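Local coordinates for Cow rumen GH26 endo-mannanase (Metagenome, PDB 6UEH), which probably hydrolyses internal beta-1,4 linkages of mannans such as galactomannan, as a ruminal GH26 endo-beta-1,4-mannanase that also carries an accessory domain, at residues D142-S146 / Q155-D159; D147-T151 / D353-L357; D137-V141 / V164-K168; Y199-F205 / W227-R231; I234-H240 / L306-H312. All blocks are in the same frame, centred on the assembly; numbering follows the deposited sequence.

Contact 1: D142-S146 / Q155-D159; sequences DTKLS and QKLQD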
# COMPACT_ATOMS: atom_id res chain seq x y z
N ASP A 142 -4.31 17.65 1.80
CA ASP A 142 -3.37 18.68 1.37
C ASP A 142 -2.20 18.04 0.62
O ASP A 142 -1.52 17.16 1.15
CB ASP A 142 -2.85 19.48 2.57
CG ASP A 142 -1.82 20.52 2.17
OD1 ASP A 142 -1.90 21.05 1.04
OD2 ASP A 142 -0.93 20.81 2.99
N THR A 143 -1.98 18.49 -0.61
CA THR A 143 -0.96 17.90 -1.46
C THR A 143 0.27 18.79 -1.62
O THR A 143 0.99 18.70 -2.62
CB THR A 143 -1.52 17.56 -2.85
OG1 THR A 143 -2.32 18.65 -3.33
CG2 THR A 143 -2.37 16.30 -2.79
N LYS A 144 0.53 19.65 -0.63
CA LYS A 144 1.77 20.41 -0.61
C LYS A 144 2.93 19.46 -0.38
O LYS A 144 2.90 18.66 0.55
CB LYS A 144 1.74 21.50 0.47
CG LYS A 144 2.89 22.49 0.37
CD LYS A 144 2.87 23.48 1.53
CE LYS A 144 3.85 24.63 1.30
NZ LYS A 144 5.26 24.18 1.16
N LEU A 145 3.94 19.52 -1.24
CA LEU A 145 5.07 18.61 -1.15
C LEU A 145 5.91 18.89 0.09
O LEU A 145 5.93 20.01 0.60
CB LEU A 145 5.93 18.70 -2.41
CG LEU A 145 5.29 18.05 -3.64
CD1 LEU A 145 6.08 18.35 -4.91
CD2 LEU A 145 5.15 16.54 -3.43
N SER A 146 6.59 17.85 0.59
CA SER A 146 7.38 17.97 1.81
C SER A 146 8.61 18.84 1.61
O SER A 146 9.08 19.48 2.55
CB SER A 146 7.79 16.58 2.31
OG SER A 146 8.54 15.89 1.32
N GLN A 155 5.28 20.05 -8.01
CA GLN A 155 4.11 20.46 -7.23
C GLN A 155 2.84 20.39 -8.07
O GLN A 155 1.78 20.00 -7.57
CB GLN A 155 4.31 21.87 -6.67
CG GLN A 155 3.19 22.31 -5.74
CD GLN A 155 3.00 21.37 -4.56
OE1 GLN A 155 3.80 21.37 -3.62
NE2 GLN A 155 1.95 20.56 -4.61
N LYS A 156 2.94 20.78 -9.34
CA LYS A 156 1.79 20.71 -10.24
C LYS A 156 1.38 19.26 -10.49
O LYS A 156 0.18 18.96 -10.58
CB LYS A 156 2.10 21.42 -11.56
CG LYS A 156 2.01 22.93 -11.46
CD LYS A 156 2.78 23.63 -12.57
CE LYS A 156 2.17 23.37 -13.93
NZ LYS A 156 2.91 24.12 -15.00
N LEU A 157 2.35 18.36 -10.61
CA LEU A 157 2.05 16.94 -10.76
C LEU A 157 1.34 16.40 -9.52
O LEU A 157 0.32 15.72 -9.63
CB LEU A 157 3.33 16.13 -11.04
CG LEU A 157 3.20 14.61 -11.03
CD1 LEU A 157 2.09 14.13 -11.97
CD2 LEU A 157 4.53 13.95 -11.41
N GLN A 158 1.88 16.70 -8.34
CA GLN A 158 1.29 16.24 -7.09
C GLN A 158 -0.13 16.77 -6.92
O GLN A 158 -1.01 16.06 -6.43
CB GLN A 158 2.16 16.66 -5.90
CG GLN A 158 1.67 16.14 -4.55
CD GLN A 158 2.03 14.68 -4.30
OE1 GLN A 158 2.14 13.89 -5.23
NE2 GLN A 158 2.22 14.33 -3.03
N ASP A 159 -0.35 18.01 -7.33
CA ASP A 159 -1.68 18.60 -7.23
C ASP A 159 -2.65 17.94 -8.20
O ASP A 159 -3.82 17.75 -7.86
CB ASP A 159 -1.62 20.11 -7.48
CG ASP A 159 -1.16 20.87 -6.26
OD1 ASP A 159 -1.41 20.39 -5.13
OD2 ASP A 159 -0.56 21.95 -6.42
O HOH W 1 2.01 15.98 -0.54
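Leu145 lays its branched end over the start of the Gln158 side chain, CD2 resting 3.7 Å from Gln158 CG, while its other methyl, CD1, comes up against the helix backbone at Gln155 N. This buried leucine suits a place where an irregular loop must lie flat on a helix. Alongside it runs Gln155, in the opposite direction, and its amide holds the loop by the backbone on either side of Lys144. Gln155 NE2 donates to Thr143 O (2.9 Å) from above that carbonyl plane. Gln155 OE1 accepts from Leu145 N at 3.0 Å, in its own carbonyl plane and on a lone pair. That bond is nearly straight, 171° at the hydrogen. The bend in the Gln155 chain, chi2 57°, turns the amide back toward the loop, and the two bonds together fix which way round it sits. A leucine here would probably leave both Thr143 O and Leu145 N without these partners and let the loop drift from the helix. Thr143 OG1 adds a short bond to Asp159 OD1 (2.7 Å), one helical turn further on. Gln158 NE2 donates to Asp381 O and also to a water that is bonded to Lys144 O. The whole is typical of a lead-in segment doubled back along its own helix, here helix 152-164, whose Gln158 packs on Ile358 of barrel strand 357-362.

Contact 2: D147-T151 / D353-L357; sequences DPKAT and DLHNL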
# COMPACT_ATOMS: atom_id res chain seq x y z
N ASP A 147 9.14 18.85 0.39
CA ASP A 147 10.27 19.71 0.05
C ASP A 147 9.78 21.13 -0.19
O ASP A 147 9.04 21.38 -1.14
CB ASP A 147 11.00 19.18 -1.19
CG ASP A 147 12.34 19.87 -1.45
OD1 ASP A 147 12.56 21.00 -0.96
OD2 ASP A 147 13.18 19.28 -2.16
N PRO A 148 10.20 22.08 0.67
CA PRO A 148 9.79 23.48 0.55
C PRO A 148 10.24 24.10 -0.77
O PRO A 148 9.65 25.08 -1.23
CB PRO A 148 10.48 24.16 1.73
CG PRO A 148 10.83 23.05 2.67
CD PRO A 148 11.10 21.86 1.81
N LYS A 149 11.29 23.53 -1.37
CA LYS A 149 11.85 24.06 -2.60
C LYS A 149 11.41 23.27 -3.83
O LYS A 149 12.00 23.40 -4.90
CB LYS A 149 13.38 24.08 -2.53
CG LYS A 149 13.96 25.00 -1.47
CD LYS A 149 15.47 24.90 -1.45
CE LYS A 149 16.07 25.82 -0.40
NZ LYS A 149 17.56 25.66 -0.33
N ALA A 150 10.37 22.45 -3.66
CA ALA A 150 9.84 21.63 -4.75
C ALA A 150 9.65 22.44 -6.04
O ALA A 150 9.14 23.55 -6.00
CB ALA A 150 8.53 20.99 -4.34
N THR A 151 10.10 21.88 -7.16
CA THR A 151 9.97 22.57 -8.44
C THR A 151 8.50 22.74 -8.80
O THR A 151 7.65 22.03 -8.26
CB THR A 151 10.69 21.82 -9.58
OG1 THR A 151 10.05 20.55 -9.78
CG2 THR A 151 12.16 21.61 -9.23
N ASP A 353 20.82 19.49 -4.34
CA ASP A 353 19.85 20.52 -4.71
C ASP A 353 18.78 19.99 -5.67
O ASP A 353 18.36 20.68 -6.60
CB ASP A 353 20.57 21.72 -5.33
CG ASP A 353 19.76 23.01 -5.22
OD1 ASP A 353 18.94 23.12 -4.29
OD2 ASP A 353 19.96 23.91 -6.06
N LEU A 354 18.33 18.76 -5.43
CA LEU A 354 17.28 18.15 -6.24
C LEU A 354 15.92 18.35 -5.58
O LEU A 354 15.72 18.00 -4.42
CB LEU A 354 17.57 16.66 -6.44
CG LEU A 354 18.78 16.36 -7.32
CD1 LEU A 354 19.22 14.91 -7.16
CD2 LEU A 354 18.46 16.65 -8.78
N HIS A 355 14.97 18.92 -6.33
CA HIS A 355 13.67 19.25 -5.76
C HIS A 355 12.52 18.87 -6.69
O HIS A 355 11.38 19.28 -6.48
CB HIS A 355 13.61 20.75 -5.45
CG HIS A 355 14.76 21.24 -4.62
ND1 HIS A 355 14.89 20.95 -3.28
CD2 HIS A 355 15.85 21.98 -4.95
CE1 HIS A 355 15.99 21.50 -2.81
NE2 HIS A 355 16.60 22.13 -3.81
N ASN A 356 12.83 18.08 -7.71
CA ASN A 356 11.85 17.67 -8.71
C ASN A 356 11.22 16.32 -8.38
O ASN A 356 10.60 15.70 -9.24
CB ASN A 356 12.49 17.62 -10.09
CG ASN A 356 13.65 16.65 -10.16
OD1 ASN A 356 14.38 16.47 -9.19
ND2 ASN A 356 13.82 16.00 -11.31
N LEU A 357 11.39 15.88 -7.15
CA LEU A 357 11.01 14.52 -6.77
C LEU A 357 9.76 14.48 -5.90
O LEU A 357 9.59 15.29 -4.99
CB LEU A 357 12.16 13.84 -6.03
CG LEU A 357 13.52 13.87 -6.72
CD1 LEU A 357 14.58 13.22 -5.84
CD2 LEU A 357 13.45 13.19 -8.08
O HOH W 2 18.17 25.76 -3.59
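His355 begins at CB, 3.1 Å from Lys149 O, and its ring then passes beneath the Lys149 side chain. Lys149 CB stands over the ring centre, 3.6 Å from the centroid, in a CH-pi contact, and the extended chain runs on so that Lys149 CD approaches His355 CE1 and NE2. On the near edge, ND1 donates to Asp147 OD2 (2.6 Å, 167°), meeting the carboxylate on its syn side. Asp147 holds its CG anti to the backbone N (chi1 -169°), which carries the carboxylate out to this edge. At the tip, NE2 donates to Asp353 OD1, also at 2.6 Å but from above the carboxylate plane. With both ring nitrogens donating to aspartates, the imidazole is probably positively charged, and the two bonds fix its rotation. A water on Asp353 OD1 bonds weakly to Lys149 NZ.

Asp147 OD1 also accepts from Lys149 N (2.9 Å), making an Asx turn within the type I turn 147-150. Thr151, its N bonded to His355 O, is the N-cap of helix 152-164, OG1 accepting from Ala154 N. The arrangement is thus a capped helix start whose preceding turn is pinned by a histidine-carboxylate bond to the loop before barrel strand 357-362.

Contact 3: D137-V141 / V164-K168; sequences DFSKV and VYGKK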
# COMPACT_ATOMS: atom_id res chain seq x y z
N ASP A 137 -12.75 12.32 3.15
CA ASP A 137 -12.74 13.33 2.10
C ASP A 137 -11.37 13.36 1.45
O ASP A 137 -10.45 14.03 1.93
CB ASP A 137 -13.10 14.71 2.66
CG ASP A 137 -13.47 15.71 1.58
OD1 ASP A 137 -13.04 15.53 0.42
OD2 ASP A 137 -14.19 16.68 1.89
N PHE A 138 -11.23 12.62 0.35
CA PHE A 138 -9.95 12.50 -0.34
C PHE A 138 -9.55 13.81 -1.03
O PHE A 138 -8.37 14.09 -1.21
CB PHE A 138 -10.00 11.37 -1.38
CG PHE A 138 -10.29 10.02 -0.78
CD1 PHE A 138 -9.37 9.41 0.06
CD2 PHE A 138 -11.47 9.36 -1.08
CE1 PHE A 138 -9.64 8.17 0.60
CE2 PHE A 138 -11.73 8.11 -0.54
CZ PHE A 138 -10.82 7.52 0.30
N SER A 139 -10.55 14.61 -1.40
CA SER A 139 -10.30 15.86 -2.10
C SER A 139 -9.70 16.92 -1.18
O SER A 139 -9.11 17.89 -1.64
CB SER A 139 -11.59 16.39 -2.73
OG SER A 139 -12.52 16.78 -1.73
N LYS A 140 -9.86 16.72 0.13
CA LYS A 140 -9.39 17.70 1.10
C LYS A 140 -8.00 17.36 1.63
O LYS A 140 -7.48 18.05 2.50
CB LYS A 140 -10.38 17.82 2.26
CG LYS A 140 -11.58 18.70 1.95
CD LYS A 140 -11.14 20.12 1.65
CE LYS A 140 -12.29 20.97 1.13
NZ LYS A 140 -13.41 21.05 2.11
N VAL A 141 -7.40 16.29 1.11
CA VAL A 141 -6.03 15.96 1.45
C VAL A 141 -5.09 17.04 0.92
O VAL A 141 -5.09 17.32 -0.28
CB VAL A 141 -5.61 14.59 0.88
CG1 VAL A 141 -4.13 14.33 1.15
CG2 VAL A 141 -6.48 13.48 1.45
N VAL A 164 -7.49 13.89 -8.57
CA VAL A 164 -8.21 12.70 -9.01
C VAL A 164 -8.28 11.65 -7.91
O VAL A 164 -8.97 10.64 -8.05
CB VAL A 164 -7.57 12.09 -10.27
CG1 VAL A 164 -7.58 13.09 -11.41
CG2 VAL A 164 -6.15 11.62 -9.97
N TYR A 165 -7.58 11.90 -6.81
CA TYR A 165 -7.54 10.97 -5.68
C TYR A 165 -8.92 10.77 -5.08
O TYR A 165 -9.56 11.72 -4.64
CB TYR A 165 -6.57 11.48 -4.61
CG TYR A 165 -6.26 10.49 -3.51
CD1 TYR A 165 -5.79 9.21 -3.80
CD2 TYR A 165 -6.40 10.84 -2.17
CE1 TYR A 165 -5.49 8.31 -2.80
CE2 TYR A 165 -6.10 9.94 -1.15
CZ TYR A 165 -5.64 8.67 -1.47
OH TYR A 165 -5.34 7.77 -0.47
N GLY A 166 -9.38 9.52 -5.07
CA GLY A 166 -10.70 9.20 -4.55
C GLY A 166 -11.77 9.19 -5.63
O GLY A 166 -12.87 8.67 -5.41
N LYS A 167 -11.45 9.75 -6.79
CA LYS A 167 -12.40 9.81 -7.90
C LYS A 167 -12.05 8.83 -9.01
O LYS A 167 -12.92 8.31 -9.70
CB LYS A 167 -12.46 11.23 -8.47
CG LYS A 167 -12.87 12.31 -7.48
CD LYS A 167 -13.25 13.60 -8.19
CE LYS A 167 -12.39 14.77 -7.75
NZ LYS A 167 -12.53 15.06 -6.29
N LYS A 168 -10.75 8.59 -9.20
CA LYS A 168 -10.26 7.72 -10.26
C LYS A 168 -9.11 6.86 -9.76
O LYS A 168 -8.61 7.05 -8.65
CB LYS A 168 -9.78 8.53 -11.47
CG LYS A 168 -10.74 9.61 -11.96
CD LYS A 168 -11.84 9.02 -12.82
CE LYS A 168 -12.69 10.11 -13.44
NZ LYS A 168 -13.74 9.54 -14.33
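Two irregular pieces of chain come closest at Phe138 and Gly166, whose CA atoms are 5.4 Å apart, and segment 164-168 turns there on Val164 O, which accepts from both Lys167 N and Lys168 N. Gly166 has a positive phi of 93°, readily taken only by a residue without a side chain; a CB on it would also run into Phe138 CD2. As it is, Phe138 CD2 settles 3.6 Å from Gly166 CA.

The aromatic pair does most of the remaining work. Phe138 turns its edge toward the face of Tyr165 in an edge-to-face contact, with centroids 5.2 Å apart and planes at 75°; Phe138 CD1 and Tyr165 CE2 are the closest ring atoms, 3.5 Å apart. Phe138 CB meanwhile sits 3.3 Å from Tyr165 O. With CG of Tyr165 anti to its own N (chi1 -170°), the ring is carried across toward the phenylalanine. Val141 CG2 lies at the edge of the tyrosine ring, 4.4 Å from Tyr165 CE2. On the solvent side the bent chain of Lys167 brings NZ near Ser139 CB, while Ser139 OG is tied back to Asp137 OD1.

The apolar centre of the contact is completed by helix 408-417, whose Phe411, Tyr412 and Leu415 pack on Phe138. Tyr165 OH bonds to Ile424 N, so the turn between helix 152-164 and strand 169-174 is tied to strand 423-429, two places away round the closed barrel.

Contact 4: Y199-F205 / W227-R231; sequences YPAIRGF and WVKER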
# COMPACT_ATOMS: atom_id res chain seq x y z
N TYR A 199 -3.00 3.34 -23.67
CA TYR A 199 -1.70 3.26 -23.02
C TYR A 199 -1.84 3.56 -21.53
O TYR A 199 -2.71 4.33 -21.14
CB TYR A 199 -0.71 4.24 -23.65
CG TYR A 199 -0.08 3.80 -24.95
CD1 TYR A 199 0.86 2.78 -24.98
CD2 TYR A 199 -0.40 4.42 -26.15
CE1 TYR A 199 1.45 2.38 -26.17
CE2 TYR A 199 0.18 4.04 -27.34
CZ TYR A 199 1.11 3.02 -27.35
OH TYR A 199 1.69 2.63 -28.53
N PRO A 200 -0.97 2.97 -20.70
CA PRO A 200 -0.97 3.37 -19.29
C PRO A 200 -0.51 4.82 -19.16
O PRO A 200 0.29 5.28 -19.97
CB PRO A 200 0.04 2.41 -18.65
CG PRO A 200 0.95 2.04 -19.78
CD PRO A 200 0.06 1.96 -20.99
N ALA A 201 -1.02 5.53 -18.16
CA ALA A 201 -0.64 6.93 -17.96
C ALA A 201 0.72 7.03 -17.28
O ALA A 201 1.54 7.88 -17.62
CB ALA A 201 -1.70 7.65 -17.14
N ILE A 202 0.95 6.15 -16.31
CA ILE A 202 2.19 6.12 -15.54
C ILE A 202 3.13 5.05 -16.07
O ILE A 202 2.72 3.91 -16.31
CB ILE A 202 1.90 5.88 -14.04
CG1 ILE A 202 1.18 7.09 -13.44
CG2 ILE A 202 3.18 5.59 -13.27
CD1 ILE A 202 0.77 6.90 -11.99
N ARG A 203 4.40 5.40 -16.26
CA ARG A 203 5.40 4.43 -16.66
C ARG A 203 6.44 4.27 -15.55
O ARG A 203 6.92 5.26 -15.00
CB ARG A 203 6.07 4.84 -17.98
CG ARG A 203 7.11 3.85 -18.50
CD ARG A 203 7.39 4.11 -19.98
NE ARG A 203 8.46 3.25 -20.50
CZ ARG A 203 8.56 2.88 -21.78
NH1 ARG A 203 7.65 3.28 -22.66
NH2 ARG A 203 9.56 2.10 -22.17
N GLY A 204 6.76 3.03 -15.22
CA GLY A 204 7.71 2.74 -14.16
C GLY A 204 9.10 2.48 -14.70
O GLY A 204 9.28 1.72 -15.66
N PHE A 205 10.10 3.10 -14.07
CA PHE A 205 11.49 2.96 -14.48
C PHE A 205 12.33 2.48 -13.30
O PHE A 205 11.81 2.23 -12.21
CB PHE A 205 12.04 4.29 -15.01
CG PHE A 205 11.25 4.88 -16.15
CD1 PHE A 205 10.16 5.70 -15.90
CD2 PHE A 205 11.61 4.63 -17.46
CE1 PHE A 205 9.44 6.25 -16.94
CE2 PHE A 205 10.89 5.18 -18.51
CZ PHE A 205 9.81 6.00 -18.25
N TRP A 227 8.97 9.82 -22.25
CA TRP A 227 7.64 9.52 -21.73
C TRP A 227 6.92 10.78 -21.27
O TRP A 227 5.76 11.00 -21.61
CB TRP A 227 7.73 8.52 -20.58
CG TRP A 227 6.39 8.05 -20.09
CD1 TRP A 227 5.76 8.43 -18.94
CD2 TRP A 227 5.52 7.13 -20.74
NE1 TRP A 227 4.54 7.79 -18.84
CE2 TRP A 227 4.37 6.99 -19.94
CE3 TRP A 227 5.59 6.41 -21.94
CZ2 TRP A 227 3.31 6.16 -20.28
CZ3 TRP A 227 4.53 5.58 -22.28
CH2 TRP A 227 3.41 5.46 -21.45
N VAL A 228 7.62 11.61 -20.51
CA VAL A 228 7.01 12.80 -19.93
C VAL A 228 6.90 13.95 -20.93
O VAL A 228 5.81 14.48 -21.15
CB VAL A 228 7.81 13.29 -18.70
CG1 VAL A 228 7.26 14.62 -18.20
CG2 VAL A 228 7.79 12.25 -17.60
N LYS A 229 8.02 14.32 -21.54
CA LYS A 229 8.08 15.53 -22.36
C LYS A 229 7.50 15.34 -23.76
O LYS A 229 7.02 16.30 -24.37
CB LYS A 229 9.52 16.02 -22.46
CG LYS A 229 10.16 16.33 -21.11
CD LYS A 229 9.70 17.67 -20.56
CE LYS A 229 10.43 18.83 -21.22
NZ LYS A 229 9.99 20.15 -20.70
N GLU A 230 7.53 14.12 -24.28
CA GLU A 230 7.07 13.88 -25.64
C GLU A 230 5.73 13.15 -25.71
O GLU A 230 4.95 13.38 -26.64
CB GLU A 230 8.13 13.11 -26.43
CG GLU A 230 9.40 13.91 -26.68
CD GLU A 230 10.37 13.21 -27.62
OE1 GLU A 230 10.24 11.99 -27.81
OE2 GLU A 230 11.26 13.90 -28.16
N ARG A 231 5.45 12.29 -24.75
CA ARG A 231 4.19 11.55 -24.75
C ARG A 231 3.19 12.08 -23.73
O ARG A 231 2.03 11.67 -23.72
CB ARG A 231 4.44 10.06 -24.51
CG ARG A 231 5.17 9.39 -25.66
CD ARG A 231 4.82 7.92 -25.74
NE ARG A 231 5.97 7.07 -25.46
CZ ARG A 231 5.95 5.74 -25.56
NH1 ARG A 231 7.05 5.04 -25.28
NH2 ARG A 231 4.84 5.12 -25.94
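Apolar packing centres on Trp227, whose indole lies flat against the aliphatic part of Arg203. Arg203 CB sits over the five-membered ring, 3.4 Å from its centroid in a CH-pi contact, and Arg203 CD follows over the six-membered part, 3.5 Å from Trp227 CE3. The extended arginine chain, with CG anti to the backbone N (chi1 -178°), spans both rings in this way. Phe205 CZ meets Trp227 CB at 4.0 Å, closing the side toward the later end of the strand.

Hydrogen bonding across the contact is modest. Trp227 NE1 donates to Ala201 O at 3.2 Å with a bent angle of 141°, and makes a weak bond to Ile234 O of the next strand. Pro200 O lies in the ring plane at the indole edge, 3.2 Å from Trp227 CZ2, and is buried with no hydrogen-bond partner in the model.

Charge gathers at the far end of the indole. Arg231 turns the face of its guanidinium to the edge of the tryptophan, with Trp227 CZ3 above its centre. Arg203 NH1 and Arg231 NH1 are 3.2 Å apart because both make salt bridges to Glu186 OE2. Arg203 NH2 also reaches Glu175, and Arg231 NE reaches Glu226.

The chemistry implies a helix fastened to a barrel strand by a wide, flat residue: tryptophan fills the space between strand 202-206 and its helix, and the two arginines, held by the shared carboxylate of Glu186, finish its rim.

Contact 5: I234-H240 / L306-H312; sequences IATASWH and LIFRPLH. With ACT (acetate ion), chain D.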
# COMPACT_ATOMS: atom_id res chain seq x y z
N ILE A 234 3.26 10.29 -17.09
CA ILE A 234 3.77 10.46 -15.74
C ILE A 234 4.83 9.40 -15.47
O ILE A 234 4.64 8.23 -15.81
CB ILE A 234 2.64 10.34 -14.69
CG1 ILE A 234 1.58 11.42 -14.93
CG2 ILE A 234 3.20 10.44 -13.28
CD1 ILE A 234 0.39 11.32 -14.01
N ALA A 235 5.95 9.80 -14.87
CA ALA A 235 7.03 8.86 -14.62
C ALA A 235 7.18 8.51 -13.14
O ALA A 235 7.11 9.39 -12.28
CB ALA A 235 8.35 9.41 -15.16
N THR A 236 7.37 7.23 -12.85
CA THR A 236 7.76 6.79 -11.51
C THR A 236 9.01 5.92 -11.64
O THR A 236 9.24 5.30 -12.68
CB THR A 236 6.64 6.02 -10.78
OG1 THR A 236 7.04 5.74 -9.43
CG2 THR A 236 6.33 4.70 -11.49
N ALA A 237 9.84 5.89 -10.60
CA ALA A 237 11.06 5.09 -10.68
C ALA A 237 11.51 4.55 -9.33
O ALA A 237 11.50 5.25 -8.32
CB ALA A 237 12.18 5.90 -11.32
N SER A 238 11.91 3.28 -9.33
CA SER A 238 12.54 2.67 -8.17
C SER A 238 14.05 2.67 -8.36
O SER A 238 14.56 3.20 -9.36
CB SER A 238 12.01 1.25 -7.95
OG SER A 238 11.97 0.51 -9.17
N TRP A 239 14.78 2.09 -7.42
CA TRP A 239 16.23 2.15 -7.43
C TRP A 239 16.83 0.89 -6.80
O TRP A 239 17.21 0.89 -5.63
CB TRP A 239 16.71 3.40 -6.69
CG TRP A 239 18.19 3.66 -6.74
CD1 TRP A 239 19.05 3.37 -7.76
CD2 TRP A 239 18.99 4.27 -5.71
NE1 TRP A 239 20.33 3.76 -7.43
CE2 TRP A 239 20.32 4.31 -6.18
CE3 TRP A 239 18.70 4.77 -4.44
CZ2 TRP A 239 21.36 4.84 -5.42
CZ3 TRP A 239 19.74 5.30 -3.68
CH2 TRP A 239 21.05 5.33 -4.18
N HIS A 240 16.89 -0.19 -7.58
CA HIS A 240 17.43 -1.46 -7.08
C HIS A 240 18.96 -1.43 -6.97
O HIS A 240 19.65 -2.23 -7.60
CB HIS A 240 17.02 -2.62 -8.00
CG HIS A 240 15.59 -3.05 -7.83
ND1 HIS A 240 14.53 -2.35 -8.36
CD2 HIS A 240 15.06 -4.12 -7.20
CE1 HIS A 240 13.40 -2.96 -8.06
NE2 HIS A 240 13.69 -4.04 -7.36
N LEU A 306 9.34 13.54 -11.09
CA LEU A 306 9.42 12.09 -10.97
C LEU A 306 8.83 11.60 -9.65
O LEU A 306 9.16 12.11 -8.59
CB LEU A 306 10.88 11.63 -11.09
CG LEU A 306 11.18 10.13 -10.97
CD1 LEU A 306 10.62 9.38 -12.18
CD2 LEU A 306 12.67 9.89 -10.81
N ILE A 307 7.95 10.61 -9.72
CA ILE A 307 7.51 9.91 -8.52
C ILE A 307 8.63 8.94 -8.14
O ILE A 307 8.71 7.83 -8.67
CB ILE A 307 6.18 9.16 -8.72
CG1 ILE A 307 5.10 10.13 -9.20
CG2 ILE A 307 5.76 8.48 -7.42
CD1 ILE A 307 3.81 9.46 -9.61
N PHE A 308 9.49 9.37 -7.23
CA PHE A 308 10.70 8.63 -6.88
C PHE A 308 10.44 7.70 -5.70
O PHE A 308 10.06 8.15 -4.61
CB PHE A 308 11.83 9.61 -6.57
CG PHE A 308 13.17 8.96 -6.40
CD1 PHE A 308 13.60 7.97 -7.27
CD2 PHE A 308 14.03 9.36 -5.38
CE1 PHE A 308 14.84 7.37 -7.12
CE2 PHE A 308 15.27 8.77 -5.22
CZ PHE A 308 15.67 7.77 -6.09
N ARG A 309 10.65 6.41 -5.92
CA ARG A 309 10.38 5.39 -4.91
C ARG A 309 11.65 4.60 -4.56
O ARG A 309 11.78 3.43 -4.90
CB ARG A 309 9.27 4.45 -5.40
CG ARG A 309 8.72 3.50 -4.35
CD ARG A 309 7.50 2.75 -4.88
NE ARG A 309 7.79 2.02 -6.11
CZ ARG A 309 7.97 0.70 -6.16
NH1 ARG A 309 7.87 -0.03 -5.06
NH2 ARG A 309 8.23 0.11 -7.33
N PRO A 310 12.59 5.26 -3.86
CA PRO A 310 13.82 4.56 -3.47
C PRO A 310 13.59 3.71 -2.24
O PRO A 310 12.54 3.87 -1.61
CB PRO A 310 14.78 5.71 -3.18
CG PRO A 310 13.88 6.76 -2.60
CD PRO A 310 12.55 6.63 -3.32
N LEU A 311 14.54 2.84 -1.90
CA LEU A 311 14.51 2.13 -0.63
C LEU A 311 13.16 1.46 -0.38
O LEU A 311 12.60 1.56 0.71
CB LEU A 311 14.85 3.08 0.52
CG LEU A 311 16.20 3.80 0.40
CD1 LEU A 311 16.29 4.96 1.38
CD2 LEU A 311 17.33 2.81 0.63
N HIS A 312 12.65 0.80 -1.41
CA HIS A 312 11.28 0.30 -1.40
C HIS A 312 11.14 -1.07 -0.75
O HIS A 312 12.14 -1.76 -0.51
CB HIS A 312 10.74 0.26 -2.84
CG HIS A 312 11.39 -0.77 -3.70
ND1 HIS A 312 12.74 -0.78 -3.96
CD2 HIS A 312 10.87 -1.82 -4.38
CE1 HIS A 312 13.03 -1.80 -4.76
NE2 HIS A 312 11.91 -2.45 -5.03
C ACT D . 10.82 -5.55 -7.11
O ACT D . 11.98 -5.98 -6.89
OXT ACT D . 10.62 -4.36 -6.80
CH3 ACT D . 9.76 -6.42 -7.71
O HOH W 3 7.96 3.24 -8.68
O HOH W 4 9.34 1.52 -10.16
O HOH W 5 13.81 1.60 -5.12
O HOH W 6 16.89 1.77 -3.05
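Strands 234-238 and 306-309 are parallel neighbours in the eight-stranded sheet of a TIM barrel. Ile307 N donates to Ala235 O and Arg309 N to Ala237 O. Ile307 O takes two bonds, from Ala237 N (3.0 Å) and Thr236 OG1 (2.8 Å), which reach it from opposite faces of its plane. Threonine suits this spot because its hydroxyl, anti to the backbone N (chi1 -174°), can also accept from a water shared with Arg309 NE. The Arg309 guanidinium makes salt bridges to Glu428 and Asp386. On the other face, small Ala237 gives room for Leu306 CD1, 3.9 Å from its CB.

Past the strands, His312 turns its edge to the face of His240 in an offset edge-to-face pair, planes 69° apart. An acetate, probably from the crystallisation liquor, is taken by both: His240 NE2 to its O (2.6 Å) and His312 NE2 to its OXT (2.9 Å). His240 ND1 bonds Asp206, which also holds Ser238. An alanine in place of His240 takes away the ring facing His312, and would probably leave Asp206 and the acetate each short of a partner.

Such chemistry suggests a polar, anion-accepting pocket at the C-terminal strand ends, consistent with a TIM-barrel active site.

How the contacts relate
Contacts 4 and 5 are buried in the barrel and share its sheet: strands 202-206 and 234-238 are neighbours, and Arg203 N and Phe205 N probably bond to Ile234 O and Thr236 O. Contacts 1, 2 and 3 are only partly buried and hold down the loops flanking helix 152-164. Contact 1 grips backbone with a single glutamine amide, contact 2 relies on a histidine between aspartates, and contact 3 on aromatic packing. The core contacts differ too, indole packing and shared salt bridges in contact 4, strand pairing and a polar pocket in contact 5. Leu145 on Ala150 joins contacts 1 and 2, and Leu157 on Ile234 carries contact 1 into the barrel.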